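Long-range contact in UV damage endonuclease (Sulfolobus acidocaldarius, PDB 3TC3), which probably cleaves DNA at damaged sites as a manganese-binding endonuclease of DNA excision repair: residues L70-S81 against N114-P122. Residues are numbered along the deposited sequence; the frame is centred on the assembly and turned at random.
Sequences LKHEILFFRISS and NSIRISMHP
Arg78 lies along strand 117-120, on the barrel-lumen side that it shares with Phe76, Arg117 and Ser119. Its CB meets Ser119 OG at 3.5 Å. CG, anti to the backbone N (chi1 -173°), stays beside Ser119 and also approaches Met120 CA. CD then packs against His121 CB at 3.7 Å. A bend at chi3 (-64°) turns the guanidinium so that His121 CB sits over one face and Ser119 OG lies at its edge, in plane. NH2 ends in salt bridges to Glu288 and Asp251, both manganese ligands.

Four backbone hydrogen bonds join residues 75-79 to Arg117 and Ser119 in parallel register, from Arg117 N to Leu75 O (2.8 Å) through to Ile79 N to Ser119 O (2.9 Å). Beyond the strands, one water accepts from His121 N, donates to Ile79 O and is hydrogen-bonded to Ser81 OG, which also bonds His146 NE2. The edge of the Phe76 ring faces Arg117 O, with CD1 3.2 Å away. On the reverse face, Ile79 CD1 touches Ile118 CG2 (3.7 Å), while Phe77 packs on helix 48-71 and Ile118 on helix 133-153. Neighbouring second and third strands of a TIM barrel thus place a second-shell arginine beside the manganese site.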
# COMPACT_ATOMS: atom_id res chain seq x y z
N LEU A 70 -8.57 14.19 -7.21
CA LEU A 70 -8.29 14.65 -8.55
C LEU A 70 -8.29 16.17 -8.61
O LEU A 70 -7.38 16.77 -9.18
CB LEU A 70 -9.39 14.12 -9.51
CG LEU A 70 -9.22 14.53 -10.99
CD1 LEU A 70 -7.91 14.00 -11.59
CD2 LEU A 70 -10.45 13.97 -11.74
N LYS A 71 -9.28 16.79 -7.98
CA LYS A 71 -9.38 18.29 -7.99
C LYS A 71 -8.19 18.92 -7.27
O LYS A 71 -7.71 20.02 -7.63
CB LYS A 71 -10.66 18.69 -7.31
CG LYS A 71 -11.89 18.39 -8.17
CD LYS A 71 -13.13 18.93 -7.51
CE LYS A 71 -14.38 18.31 -8.07
NZ LYS A 71 -15.46 19.33 -8.24
N HIS A 72 -7.65 18.22 -6.23
CA HIS A 72 -6.47 18.71 -5.49
C HIS A 72 -5.12 18.17 -6.01
O HIS A 72 -4.11 18.34 -5.39
CB HIS A 72 -6.66 18.34 -4.01
CG HIS A 72 -7.78 19.14 -3.39
ND1 HIS A 72 -9.08 18.80 -3.51
CD2 HIS A 72 -7.77 20.36 -2.70
CE1 HIS A 72 -9.87 19.70 -2.89
NE2 HIS A 72 -9.09 20.68 -2.43
N GLU A 73 -5.13 17.57 -7.19
CA GLU A 73 -3.90 17.17 -7.92
C GLU A 73 -3.14 16.03 -7.18
O GLU A 73 -1.91 15.98 -7.20
CB GLU A 73 -2.99 18.38 -8.24
CG GLU A 73 -3.85 19.52 -8.94
CD GLU A 73 -2.96 20.71 -9.22
OE1 GLU A 73 -2.23 20.65 -10.22
OE2 GLU A 73 -2.97 21.66 -8.43
N ILE A 74 -3.92 15.17 -6.57
CA ILE A 74 -3.39 14.00 -5.80
C ILE A 74 -3.80 12.73 -6.58
O ILE A 74 -4.98 12.37 -6.64
CB ILE A 74 -4.02 13.98 -4.40
CG1 ILE A 74 -3.44 15.17 -3.60
CG2 ILE A 74 -3.59 12.70 -3.65
CD1 ILE A 74 -4.28 15.49 -2.37
N LEU A 75 -2.86 12.15 -7.32
CA LEU A 75 -3.19 11.14 -8.37
C LEU A 75 -2.74 9.73 -7.97
O LEU A 75 -2.77 8.82 -8.78
CB LEU A 75 -2.61 11.52 -9.73
CG LEU A 75 -3.16 12.80 -10.40
CD1 LEU A 75 -2.69 12.88 -11.79
CD2 LEU A 75 -4.60 12.89 -10.27
N PHE A 76 -2.44 9.55 -6.68
CA PHE A 76 -2.06 8.19 -6.14
C PHE A 76 -2.91 8.04 -4.84
O PHE A 76 -3.16 9.00 -4.10
CB PHE A 76 -0.50 8.27 -5.87
CG PHE A 76 0.17 6.97 -5.41
CD1 PHE A 76 -0.43 5.68 -5.57
CD2 PHE A 76 1.50 7.09 -4.92
CE1 PHE A 76 0.33 4.54 -5.17
CE2 PHE A 76 2.25 5.98 -4.49
CZ PHE A 76 1.65 4.66 -4.65
N PHE A 77 -3.36 6.81 -4.57
CA PHE A 77 -4.12 6.57 -3.33
C PHE A 77 -3.91 5.14 -2.88
O PHE A 77 -3.80 4.24 -3.71
CB PHE A 77 -5.63 6.81 -3.58
CG PHE A 77 -6.40 6.90 -2.30
CD1 PHE A 77 -6.20 7.99 -1.40
CD2 PHE A 77 -7.36 5.88 -1.94
CE1 PHE A 77 -6.88 7.97 -0.14
CE2 PHE A 77 -8.06 5.93 -0.70
CZ PHE A 77 -7.83 7.03 0.20
N ARG A 78 -3.89 4.96 -1.57
CA ARG A 78 -3.80 3.61 -0.95
C ARG A 78 -5.18 3.27 -0.42
O ARG A 78 -5.63 3.84 0.57
CB ARG A 78 -2.69 3.41 0.11
CG ARG A 78 -2.62 1.87 0.52
CD ARG A 78 -1.59 1.69 1.71
NE ARG A 78 -0.21 2.06 1.27
CZ ARG A 78 0.71 2.36 2.20
NH1 ARG A 78 0.42 2.29 3.49
NH2 ARG A 78 1.89 2.67 1.84
N ILE A 79 -5.91 2.39 -1.12
CA ILE A 79 -7.30 2.03 -0.68
C ILE A 79 -7.24 1.21 0.61
O ILE A 79 -6.40 0.31 0.77
CB ILE A 79 -7.97 1.23 -1.78
CG1 ILE A 79 -8.17 2.13 -2.99
CG2 ILE A 79 -9.34 0.66 -1.28
CD1 ILE A 79 -8.81 1.38 -4.24
N SER A 80 -8.12 1.59 1.52
CA SER A 80 -8.16 0.91 2.81
C SER A 80 -8.49 -0.60 2.70
O SER A 80 -9.39 -0.98 1.91
CB SER A 80 -9.28 1.56 3.69
OG SER A 80 -9.43 0.76 4.88
N SER A 81 -7.79 -1.41 3.46
CA SER A 81 -8.11 -2.88 3.55
C SER A 81 -9.42 -3.10 4.25
O SER A 81 -10.01 -4.21 4.15
CB SER A 81 -6.99 -3.65 4.23
OG SER A 81 -5.80 -3.44 3.49
N ASN A 114 -8.94 8.81 -15.08
CA ASN A 114 -8.22 9.95 -14.56
C ASN A 114 -6.76 9.64 -14.16
O ASN A 114 -6.14 10.44 -13.54
CB ASN A 114 -9.02 10.55 -13.42
CG ASN A 114 -10.34 11.12 -13.93
OD1 ASN A 114 -10.34 12.17 -14.58
ND2 ASN A 114 -11.42 10.42 -13.72
N SER A 115 -6.25 8.50 -14.65
CA SER A 115 -4.85 8.08 -14.45
C SER A 115 -4.50 8.08 -12.95
O SER A 115 -3.43 8.56 -12.57
CB SER A 115 -3.92 9.04 -15.19
OG SER A 115 -4.13 8.88 -16.57
N ILE A 116 -5.39 7.53 -12.14
CA ILE A 116 -5.07 7.50 -10.71
C ILE A 116 -4.34 6.17 -10.43
O ILE A 116 -4.73 5.09 -10.93
CB ILE A 116 -6.30 7.68 -9.84
CG1 ILE A 116 -6.87 9.10 -10.08
CG2 ILE A 116 -6.01 7.39 -8.37
CD1 ILE A 116 -8.19 9.32 -9.44
N ARG A 117 -3.27 6.22 -9.68
CA ARG A 117 -2.50 4.97 -9.37
C ARG A 117 -3.00 4.49 -8.03
O ARG A 117 -3.24 5.29 -7.15
CB ARG A 117 -1.04 5.33 -9.25
CG ARG A 117 -0.06 4.21 -9.11
CD ARG A 117 0.63 3.93 -10.38
NE ARG A 117 1.43 2.70 -10.34
CZ ARG A 117 2.76 2.66 -10.27
NH1 ARG A 117 3.54 3.74 -10.11
NH2 ARG A 117 3.29 1.42 -10.42
N ILE A 118 -3.06 3.17 -7.88
CA ILE A 118 -3.65 2.58 -6.64
C ILE A 118 -2.70 1.55 -6.00
O ILE A 118 -2.11 0.67 -6.68
CB ILE A 118 -4.99 1.85 -7.00
CG1 ILE A 118 -6.08 2.89 -7.40
CG2 ILE A 118 -5.52 1.03 -5.85
CD1 ILE A 118 -6.38 3.96 -6.31
N SER A 119 -2.60 1.60 -4.69
CA SER A 119 -1.92 0.54 -3.96
C SER A 119 -2.85 0.13 -2.78
O SER A 119 -3.88 0.78 -2.51
CB SER A 119 -0.58 0.97 -3.41
OG SER A 119 -0.76 2.01 -2.46
N MET A 120 -2.55 -1.04 -2.20
CA MET A 120 -3.18 -1.47 -0.96
C MET A 120 -2.09 -2.11 -0.15
O MET A 120 -1.18 -2.74 -0.70
CB MET A 120 -4.31 -2.49 -1.16
CG MET A 120 -5.50 -1.90 -2.02
SD MET A 120 -6.89 -3.13 -2.07
CE MET A 120 -7.55 -2.90 -0.40
N HIS A 121 -2.27 -2.09 1.19
CA HIS A 121 -1.28 -2.75 2.11
C HIS A 121 -2.10 -3.51 3.14
O HIS A 121 -2.66 -2.93 4.07
CB HIS A 121 -0.46 -1.64 2.80
CG HIS A 121 0.54 -2.10 3.86
ND1 HIS A 121 0.19 -2.43 5.11
CD2 HIS A 121 1.94 -2.13 3.82
CE1 HIS A 121 1.30 -2.70 5.84
NE2 HIS A 121 2.38 -2.49 5.06
N PRO A 122 -2.12 -4.80 3.03
CA PRO A 122 -2.89 -5.61 4.01
C PRO A 122 -2.38 -5.53 5.44
O PRO A 122 -3.11 -5.93 6.35
CB PRO A 122 -2.77 -7.08 3.51
CG PRO A 122 -2.10 -6.98 2.34
CD PRO A 122 -1.57 -5.61 1.94
O HOH W 1 -4.69 -1.11 2.26